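Local coordinates for protein Atg1 tMIT (Kluyveromyces marxianus, PDB 4P1N) that is a serine/threonine protein kinase essential in autophagy and required for autophagosome formation, and carries tandem MIT domains, at residues B[20-23]-B[24-28]; B[150-153]-B[154-158]. One frame throughout, in Å; residues are numbered along the deposited sequence.

Contact 1: residues B[20-23]-B[24-28]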
loop_
_atom_site.group_PDB
_atom_site.type_symbol
_atom_site.label_atom_id
_atom_site.label_comp_id
_atom_site.label_asym_id
_atom_site.label_seq_id
_atom_site.Cartn_x
_atom_site.Cartn_y
_atom_site.Cartn_z
ATOM N N LYS B 20 11.350 0.427 2.776
ATOM C CA LYS B 20 12.297 -0.294 1.949
ATOM C C LYS B 20 11.695 -0.872 0.663
ATOM O O LYS B 20 12.306 -0.766 -0.431
ATOM C CB LYS B 20 12.912 -1.436 2.771
ATOM C CG LYS B 20 13.834 -0.935 3.882
ATOM C CD LYS B 20 14.213 -2.018 4.894
ATOM C CE LYS B 20 15.035 -1.391 6.006
ATOM N NZ LYS B 20 15.297 -2.395 7.051
ATOM N N ALA B 21 10.516 -1.486 0.774
ATOM C CA ALA B 21 9.845 -2.027 -0.417
ATOM C C ALA B 21 9.507 -0.892 -1.358
ATOM O O ALA B 21 9.783 -0.937 -2.563
ATOM C CB ALA B 21 8.590 -2.800 -0.019
ATOM N N PHE B 22 9.040 0.207 -0.804
ATOM C CA PHE B 22 8.639 1.330 -1.647
ATOM C C PHE B 22 9.795 1.877 -2.466
ATOM O O PHE B 22 9.674 2.155 -3.647
ATOM C CB PHE B 22 8.038 2.465 -0.779
ATOM C CG PHE B 22 7.654 3.662 -1.589
ATOM C CD1 PHE B 22 6.431 3.698 -2.247
ATOM C CD2 PHE B 22 8.554 4.718 -1.789
ATOM C CE1 PHE B 22 6.072 4.796 -3.015
ATOM C CE2 PHE B 22 8.195 5.835 -2.538
ATOM C CZ PHE B 22 6.974 5.868 -3.193
ATOM N N VAL B 23 10.928 2.085 -1.807
ATOM C CA VAL B 23 12.090 2.655 -2.464
ATOM C C VAL B 23 12.625 1.723 -3.568
ATOM O O VAL B 23 13.024 2.141 -4.639
ATOM C CB VAL B 23 13.151 2.991 -1.379
ATOM C CG1 VAL B 23 14.491 3.186 -1.972
ATOM C CG2 VAL B 23 12.740 4.265 -0.641
ATOM N N MET B 24 12.576 0.436 -3.323
ATOM C CA MET B 24 13.022 -0.534 -4.292
ATOM C C MET B 24 12.006 -0.635 -5.460
ATOM O O MET B 24 12.362 -0.685 -6.647
ATOM C CB MET B 24 13.247 -1.872 -3.562
ATOM C CG MET B 24 14.161 -2.834 -4.292
ATOM S SD MET B 24 15.811 -2.161 -4.581
ATOM C CE MET B 24 16.175 -1.553 -3.024
ATOM N N TYR B 25 10.730 -0.658 -5.122
ATOM C CA TYR B 25 9.703 -0.695 -6.120
ATOM C C TYR B 25 9.803 0.516 -7.035
ATOM O O TYR B 25 9.673 0.368 -8.273
ATOM C CB TYR B 25 8.335 -0.810 -5.456
ATOM C CG TYR B 25 7.146 -0.464 -6.320
ATOM C CD1 TYR B 25 6.558 -1.402 -7.098
ATOM C CD2 TYR B 25 6.585 0.848 -6.325
ATOM C CE1 TYR B 25 5.501 -1.101 -7.905
ATOM C CE2 TYR B 25 5.488 1.157 -7.124
ATOM C CZ TYR B 25 4.929 0.178 -7.886
ATOM O OH TYR B 25 3.837 0.431 -8.697
ATOM N N SER B 26 9.991 1.703 -6.454
ATOM C CA SER B 26 10.057 2.933 -7.278
ATOM C C SER B 26 11.303 2.896 -8.199
ATOM O O SER B 26 11.272 3.402 -9.298
ATOM C CB SER B 26 10.105 4.203 -6.431
ATOM O OG SER B 26 9.155 4.173 -5.374
ATOM N N PHE B 27 12.387 2.280 -7.747
ATOM C CA PHE B 27 13.591 2.112 -8.581
ATOM C C PHE B 27 13.258 1.152 -9.696
ATOM O O PHE B 27 13.466 1.477 -10.851
ATOM C CB PHE B 27 14.780 1.672 -7.696
ATOM C CG PHE B 27 16.133 1.614 -8.378
ATOM C CD1 PHE B 27 16.428 2.327 -9.541
ATOM C CD2 PHE B 27 17.156 0.873 -7.783
ATOM C CE1 PHE B 27 17.713 2.279 -10.113
ATOM C CE2 PHE B 27 18.430 0.828 -8.330
ATOM C CZ PHE B 27 18.717 1.547 -9.499
ATOM N N ALA B 28 12.690 -0.007 -9.389
ATOM C CA ALA B 28 12.214 -0.911 -10.449
ATOM C C ALA B 28 11.313 -0.237 -11.472
ATOM O O ALA B 28 11.449 -0.474 -12.694
ATOM C CB ALA B 28 11.490 -2.127 -9.885
#
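Two successive turns of helix 10-33, in the first MIT domain, meet where the hydroxyl of Ser26 comes back to Phe22, four residues earlier. The Ser26 hydroxyl OG donates to Phe22 O at 2.7 Å, while Ser26 N gives the regular helical bond to the same Phe22 O at 2.9 Å. The two donors reach the carbonyl from opposite faces of its plane, with OG lying above that plane. Serine suits the place because its short arm, turned beside its own N (chi1 -45°), folds the hydroxyl back onto the preceding turn. Ser26 OG also rests over one face of the Phe22 ring, toward the rim, 3.4 Å from CE2. Replacing Phe22 by an alanine would probably leave the serine hydroxyl without its aromatic cover and open a gap beside Trp145. Phe22 also packs on Gln144 of the second subunit. The neighbouring bonds, Tyr25 N to Ala21 O (2.7 Å) and Phe27 N to Val23 O (3.2 Å), continue the i to i+4 bonding. On another side, Val23 and Met24 give apolar surface to helix 209-227, and small Ala21 lets Leu116 come close. Such a returning hydroxyl is a familiar way for serine to satisfy itself within an alpha-helix.

Contact 2: residues B[150-153]-B[154-158]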
loop_
_atom_site.group_PDB
_atom_site.type_symbol
_atom_site.label_atom_id
_atom_site.label_comp_id
_atom_site.label_asym_id
_atom_site.label_seq_id
_atom_site.Cartn_x
_atom_site.Cartn_y
_atom_site.Cartn_z
ATOM N N PHE B 150 3.014 -6.765 -3.963
ATOM C CA PHE B 150 3.534 -8.108 -4.205
ATOM C C PHE B 150 2.965 -8.653 -5.514
ATOM O O PHE B 150 3.724 -9.097 -6.352
ATOM C CB PHE B 150 3.203 -9.006 -3.019
ATOM C CG PHE B 150 3.828 -10.346 -3.072
ATOM C CD1 PHE B 150 3.260 -11.346 -3.808
ATOM C CD2 PHE B 150 4.988 -10.592 -2.394
ATOM C CE1 PHE B 150 3.845 -12.594 -3.883
ATOM C CE2 PHE B 150 5.589 -11.857 -2.442
ATOM C CZ PHE B 150 5.009 -12.855 -3.186
ATOM N N ASN B 151 1.646 -8.577 -5.708
ATOM C CA ASN B 151 0.983 -9.092 -6.922
ATOM C C ASN B 151 1.361 -8.314 -8.155
ATOM O O ASN B 151 1.628 -8.902 -9.192
ATOM C CB ASN B 151 -0.548 -9.081 -6.766
ATOM C CG ASN B 151 -1.000 -10.071 -5.716
ATOM O OD1 ASN B 151 -0.298 -11.033 -5.453
ATOM N ND2 ASN B 151 -2.153 -9.860 -5.129
ATOM N N GLU B 152 1.403 -6.994 -8.036
ATOM C CA GLU B 152 1.943 -6.163 -9.105
ATOM C C GLU B 152 3.417 -6.511 -9.465
ATOM O O GLU B 152 3.750 -6.700 -10.650
ATOM C CB GLU B 152 1.818 -4.679 -8.738
ATOM C CG GLU B 152 2.361 -3.727 -9.800
ATOM C CD GLU B 152 2.377 -2.273 -9.339
ATOM O OE1 GLU B 152 1.867 -1.971 -8.238
ATOM O OE2 GLU B 152 2.909 -1.437 -10.085
ATOM N N CYS B 153 4.305 -6.580 -8.470
ATOM C CA CYS B 153 5.729 -6.871 -8.746
ATOM C C CYS B 153 5.910 -8.241 -9.413
ATOM O O CYS B 153 6.774 -8.429 -10.329
ATOM C CB CYS B 153 6.575 -6.805 -7.464
ATOM S SG CYS B 153 6.732 -5.102 -6.900
ATOM N N LEU B 154 5.160 -9.202 -8.898
ATOM C CA LEU B 154 5.184 -10.533 -9.430
ATOM C C LEU B 154 4.703 -10.546 -10.901
ATOM O O LEU B 154 5.332 -11.201 -11.734
ATOM C CB LEU B 154 4.305 -11.460 -8.611
ATOM C CG LEU B 154 4.855 -12.806 -8.162
ATOM C CD1 LEU B 154 3.668 -13.734 -8.067
ATOM C CD2 LEU B 154 5.943 -13.402 -9.051
ATOM N N ASP B 155 3.584 -9.866 -11.214
ATOM C CA ASP B 155 3.131 -9.812 -12.613
ATOM C C ASP B 155 4.159 -9.164 -13.535
ATOM O O ASP B 155 4.432 -9.679 -14.626
ATOM C CB ASP B 155 1.801 -9.088 -12.755
ATOM C CG ASP B 155 0.643 -9.873 -12.161
ATOM O OD1 ASP B 155 0.838 -11.049 -11.772
ATOM O OD2 ASP B 155 -0.463 -9.304 -12.065
ATOM N N LYS B 156 4.725 -8.043 -13.105
ATOM C CA LYS B 156 5.772 -7.376 -13.865
ATOM C C LYS B 156 7.054 -8.201 -14.039
ATOM O O LYS B 156 7.643 -8.241 -15.144
ATOM C CB LYS B 156 6.058 -5.993 -13.299
ATOM C CG LYS B 156 4.924 -5.053 -13.614
ATOM C CD LYS B 156 5.058 -3.668 -13.021
ATOM C CE LYS B 156 3.799 -2.832 -13.369
ATOM N NZ LYS B 156 3.811 -1.536 -12.613
ATOM N N ALA B 157 7.494 -8.858 -12.976
ATOM C CA ALA B 157 8.676 -9.711 -13.064
ATOM C C ALA B 157 8.452 -10.912 -14.006
ATOM O O ALA B 157 9.354 -11.280 -14.740
ATOM C CB ALA B 157 9.080 -10.214 -11.702
ATOM N N GLU B 158 7.267 -11.522 -13.976
ATOM C CA GLU B 158 6.958 -12.630 -14.885
ATOM C C GLU B 158 6.932 -12.150 -16.329
ATOM O O GLU B 158 7.449 -12.810 -17.239
ATOM C CB GLU B 158 5.610 -13.280 -14.568
ATOM C CG GLU B 158 5.584 -14.184 -13.345
ATOM C CD GLU B 158 6.280 -15.527 -13.565
ATOM O OE1 GLU B 158 7.028 -15.700 -14.563
ATOM O OE2 GLU B 158 6.083 -16.426 -12.718
#
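Glu152 and Lys156, one turn apart on helix 137-170, run side by side in the same direction and end in a salt bridge, with Lys156 NZ 2.7 Å from Glu152 OE2. The ammonium uses the anti lone pair of that oxygen, the one away from OE1. Both chains are extended beyond CG; CG of Glu152 stands opposite its backbone N (chi1 180°), whereas that of Lys156 lies beside its own (chi1 -72°), and this brings the two ends together. Long, flexible arms of opposite charge suit such a spacing. OE2 also takes the hydroxyl of Tyr25 on helix 10-33, OE1 is salt-bridged to Arg149, and NZ has a second acid in Glu29. The buried, tightly packed part includes Cys153 and Ala157, whose small side chains fit against helix 95-129 at Tyr109 and Leu106; Ala157 N bonds to Cys153 O at 2.8 Å. Looser is the pairing of Phe150 CE1 with Leu154 CD1, 4.3 Å apart, on a flank also met by the chain of another protein. Asp155 is the exposed member, its carboxylate beside Asn151 O. Because bases and acids alternate along the bridged series from Arg149 through Glu152 and Lys156 to Glu29, their charges probably offset one another.

How the contacts relate
Contacts 1 and 2 lie on helices 10-33 and 137-170 of the same MIT domain, their centres about 13 Å apart, and they touch directly through Tyr25. Its hydroxyl OH lies 2.5 Å from Glu152 OE2, a probable hydrogen bond, so the oxygen that takes the lysine of contact 2 is probably also tied to the helix of contact 1. Nearer the backbone than that polar end, Tyr25 CD1 packs against Cys153 SG at 3.7 Å. One tyrosine thus joins the helices by its ring and, probably, its hydroxyl. Contact 1 is the more central, about 5 Å from the centre of the chain against about 15 Å for contact 2; helix 95-129 packs against both.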